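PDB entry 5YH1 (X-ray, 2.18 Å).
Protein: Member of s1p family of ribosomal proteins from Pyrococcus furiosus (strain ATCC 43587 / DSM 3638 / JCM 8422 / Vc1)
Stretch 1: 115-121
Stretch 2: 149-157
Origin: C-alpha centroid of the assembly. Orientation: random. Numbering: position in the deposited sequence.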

# COMPACT_ATOMS: atom_id res chain seq x y z
N ASP A 115 -6.61 -5.59 13.16
CA ASP A 115 -6.81 -6.77 14.00
C ASP A 115 -8.27 -6.89 14.47
O ASP A 115 -8.85 -7.98 14.48
CB ASP A 115 -5.85 -6.72 15.21
CG ASP A 115 -4.38 -6.89 14.82
OD1 ASP A 115 -4.11 -7.35 13.69
OD2 ASP A 115 -3.49 -6.57 15.64
N ILE A 116 -8.87 -5.78 14.85
CA ILE A 116 -10.26 -5.78 15.31
C ILE A 116 -11.23 -6.09 14.16
O ILE A 116 -12.15 -6.90 14.31
CB ILE A 116 -10.61 -4.45 16.02
CG1 ILE A 116 -9.84 -4.35 17.34
CG2 ILE A 116 -12.12 -4.35 16.31
CD1 ILE A 116 -9.85 -2.98 17.99
N ILE A 117 -11.03 -5.50 13.00
CA ILE A 117 -11.92 -5.76 11.86
C ILE A 117 -11.83 -7.23 11.45
O ILE A 117 -12.85 -7.88 11.26
CB ILE A 117 -11.60 -4.83 10.67
CG1 ILE A 117 -11.98 -3.39 11.03
CG2 ILE A 117 -12.32 -5.28 9.39
CD1 ILE A 117 -11.25 -2.32 10.25
N PHE A 118 -10.62 -7.75 11.35
CA PHE A 118 -10.40 -9.15 11.00
C PHE A 118 -11.00 -10.10 12.03
O PHE A 118 -11.66 -11.06 11.67
CB PHE A 118 -8.90 -9.44 10.81
CG PHE A 118 -8.38 -9.14 9.42
CD1 PHE A 118 -8.88 -8.08 8.66
CD2 PHE A 118 -7.35 -9.91 8.88
CE1 PHE A 118 -8.38 -7.82 7.39
CE2 PHE A 118 -6.85 -9.64 7.61
CZ PHE A 118 -7.37 -8.60 6.86
N MSE A 119 -10.77 -9.84 13.32
CA MSE A 119 -11.30 -10.74 14.37
C MSE A 119 -12.82 -10.69 14.42
O MSE A 119 -13.46 -11.70 14.67
CB MSE A 119 -10.67 -10.46 15.74
CG MSE A 119 -11.28 -9.24 16.42
SE MSE A 119 -10.51 -8.77 18.18
CE MSE A 119 -8.63 -8.43 17.68
N MSE A 120 -13.40 -9.52 14.17
CA MSE A 120 -14.86 -9.39 14.18
C MSE A 120 -15.47 -10.11 12.99
O MSE A 120 -16.56 -10.68 13.10
CB MSE A 120 -15.28 -7.92 14.25
CG MSE A 120 -15.10 -7.33 15.64
SE MSE A 120 -16.16 -8.33 16.99
CE MSE A 120 -17.95 -8.14 16.16
N GLU A 121 -14.79 -10.12 11.85
CA GLU A 121 -15.29 -10.89 10.71
C GLU A 121 -15.31 -12.40 11.00
O GLU A 121 -16.30 -13.07 10.71
CB GLU A 121 -14.48 -10.64 9.44
CG GLU A 121 -14.99 -11.49 8.29
CD GLU A 121 -14.51 -11.04 6.94
OE1 GLU A 121 -14.33 -9.83 6.73
OE2 GLU A 121 -14.32 -11.91 6.07
N LYS A 149 -7.16 0.42 24.76
CA LYS A 149 -8.51 0.95 25.01
C LYS A 149 -9.51 0.42 23.99
O LYS A 149 -10.63 0.07 24.34
CB LYS A 149 -8.50 2.47 25.00
CG LYS A 149 -7.86 3.04 26.24
CD LYS A 149 -7.81 4.55 26.19
CE LYS A 149 -7.36 5.11 27.53
NZ LYS A 149 -7.53 6.58 27.57
N ARG A 150 -9.07 0.32 22.73
CA ARG A 150 -9.92 -0.21 21.68
C ARG A 150 -10.16 -1.70 21.83
O ARG A 150 -11.30 -2.16 21.72
CB ARG A 150 -9.36 0.14 20.31
CG ARG A 150 -9.53 1.61 19.98
CD ARG A 150 -8.58 2.03 18.89
NE ARG A 150 -8.72 3.43 18.51
CZ ARG A 150 -8.24 4.46 19.20
NH1 ARG A 150 -7.60 4.28 20.36
NH2 ARG A 150 -8.42 5.69 18.73
N LEU A 151 -9.10 -2.47 22.12
CA LEU A 151 -9.28 -3.91 22.35
C LEU A 151 -10.19 -4.21 23.56
O LEU A 151 -10.95 -5.18 23.54
CB LEU A 151 -7.92 -4.61 22.51
CG LEU A 151 -7.09 -4.71 21.23
CD1 LEU A 151 -5.67 -5.16 21.54
CD2 LEU A 151 -7.72 -5.65 20.22
N LYS A 152 -10.10 -3.39 24.60
CA LYS A 152 -10.91 -3.63 25.79
C LYS A 152 -12.41 -3.35 25.57
O LYS A 152 -13.25 -3.94 26.23
CB LYS A 152 -10.36 -2.86 26.99
CG LYS A 152 -9.06 -3.46 27.54
CD LYS A 152 -9.16 -4.97 27.81
CE LYS A 152 -7.99 -5.47 28.65
NZ LYS A 152 -8.03 -6.95 28.85
N ALA A 153 -12.74 -2.50 24.60
CA ALA A 153 -14.13 -2.35 24.19
C ALA A 153 -14.71 -3.67 23.66
O ALA A 153 -15.93 -3.84 23.61
CB ALA A 153 -14.27 -1.25 23.15
N TYR A 154 -13.84 -4.60 23.27
CA TYR A 154 -14.28 -5.91 22.80
C TYR A 154 -14.04 -7.04 23.82
O TYR A 154 -14.24 -8.21 23.50
CB TYR A 154 -13.60 -6.23 21.46
CG TYR A 154 -14.07 -5.29 20.38
CD1 TYR A 154 -13.53 -4.02 20.27
CD2 TYR A 154 -15.09 -5.65 19.51
CE1 TYR A 154 -13.99 -3.13 19.30
CE2 TYR A 154 -15.55 -4.78 18.54
CZ TYR A 154 -15.00 -3.52 18.44
OH TYR A 154 -15.47 -2.64 17.48
N GLY A 155 -13.64 -6.69 25.04
CA GLY A 155 -13.33 -7.69 26.08
C GLY A 155 -12.16 -8.62 25.77
O GLY A 155 -12.11 -9.77 26.24
N VAL A 156 -11.21 -8.14 24.96
CA VAL A 156 -10.08 -8.95 24.53
C VAL A 156 -9.02 -9.03 25.63
O VAL A 156 -8.72 -8.03 26.29
CB VAL A 156 -9.47 -8.38 23.22
CG1 VAL A 156 -8.07 -8.91 22.96
CG2 VAL A 156 -10.39 -8.71 22.04
N LYS A 157 -8.46 -10.22 25.83
CA LYS A 157 -7.35 -10.40 26.77
C LYS A 157 -6.03 -10.24 26.06
O LYS A 157 -5.90 -10.57 24.88
CB LYS A 157 -7.46 -11.74 27.48
CG LYS A 157 -8.69 -11.80 28.37
CD LYS A 157 -8.76 -13.09 29.15
CE LYS A 157 -9.91 -13.05 30.15
NZ LYS A 157 -10.03 -14.36 30.84

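The aromatic ring of Tyr154 meets two quite different partners from the helix 115-121: a methyl group and a selenium atom. Ile116 CG2 lies 3.9 Å from the centroid of the six ring carbons of Tyr154 and 23° off the ring normal, which places the methyl over a face and satisfies the geometry of a CH-pi contact; its nearest ring atom is Tyr154 CZ, at 3.7 Å. The selenium of Met120, a selenomethionine, approaches differently. Met120 SE is 3.8 Å from Tyr154 CD2 but 4.9 Å from the centroid of the Tyr154 ring, and at 68° off the normal its approach is oblique.

Ile116 is the hub of the contact. Its CA-to-CB bond points toward the other stretch, and 80 Å² of its surface is covered there, the largest share of any residue. With chi1 m and chi2 t, the side chain spreads its carbons among three partners: beyond the tyrosine ring, Ile116 CG1 packs 3.8 Å from Leu151 CD2, and Ile116 CD1 comes within 3.9 Å of Arg150 CB. Arg150 thus contributes aliphatic surface near its backbone, while its guanidinium leads away and is hydrogen-bonded elsewhere in the structure.

One helical turn on from Asp115, whose O accepts a 2.9 Å hydrogen bond from Met119 N, the selenomethionine Met119 extends the apolar surface. Met119 CE lies 3.9 Å from Leu151 CD2, and Met119 SE lies 3.9 Å from Val156 CG2.

No hydrogen bond crosses between the stretches; the 303 Å² buried between them rests on side-chain packing. Backbone hydrogen bonds run within each stretch rather than between them; in the second, a type I turn runs from Lys152 to Gly155, Tyr154 N donates to Leu151 O at 3.0 Å, and Lys152 NZ donates to Val156 O at 2.9 Å.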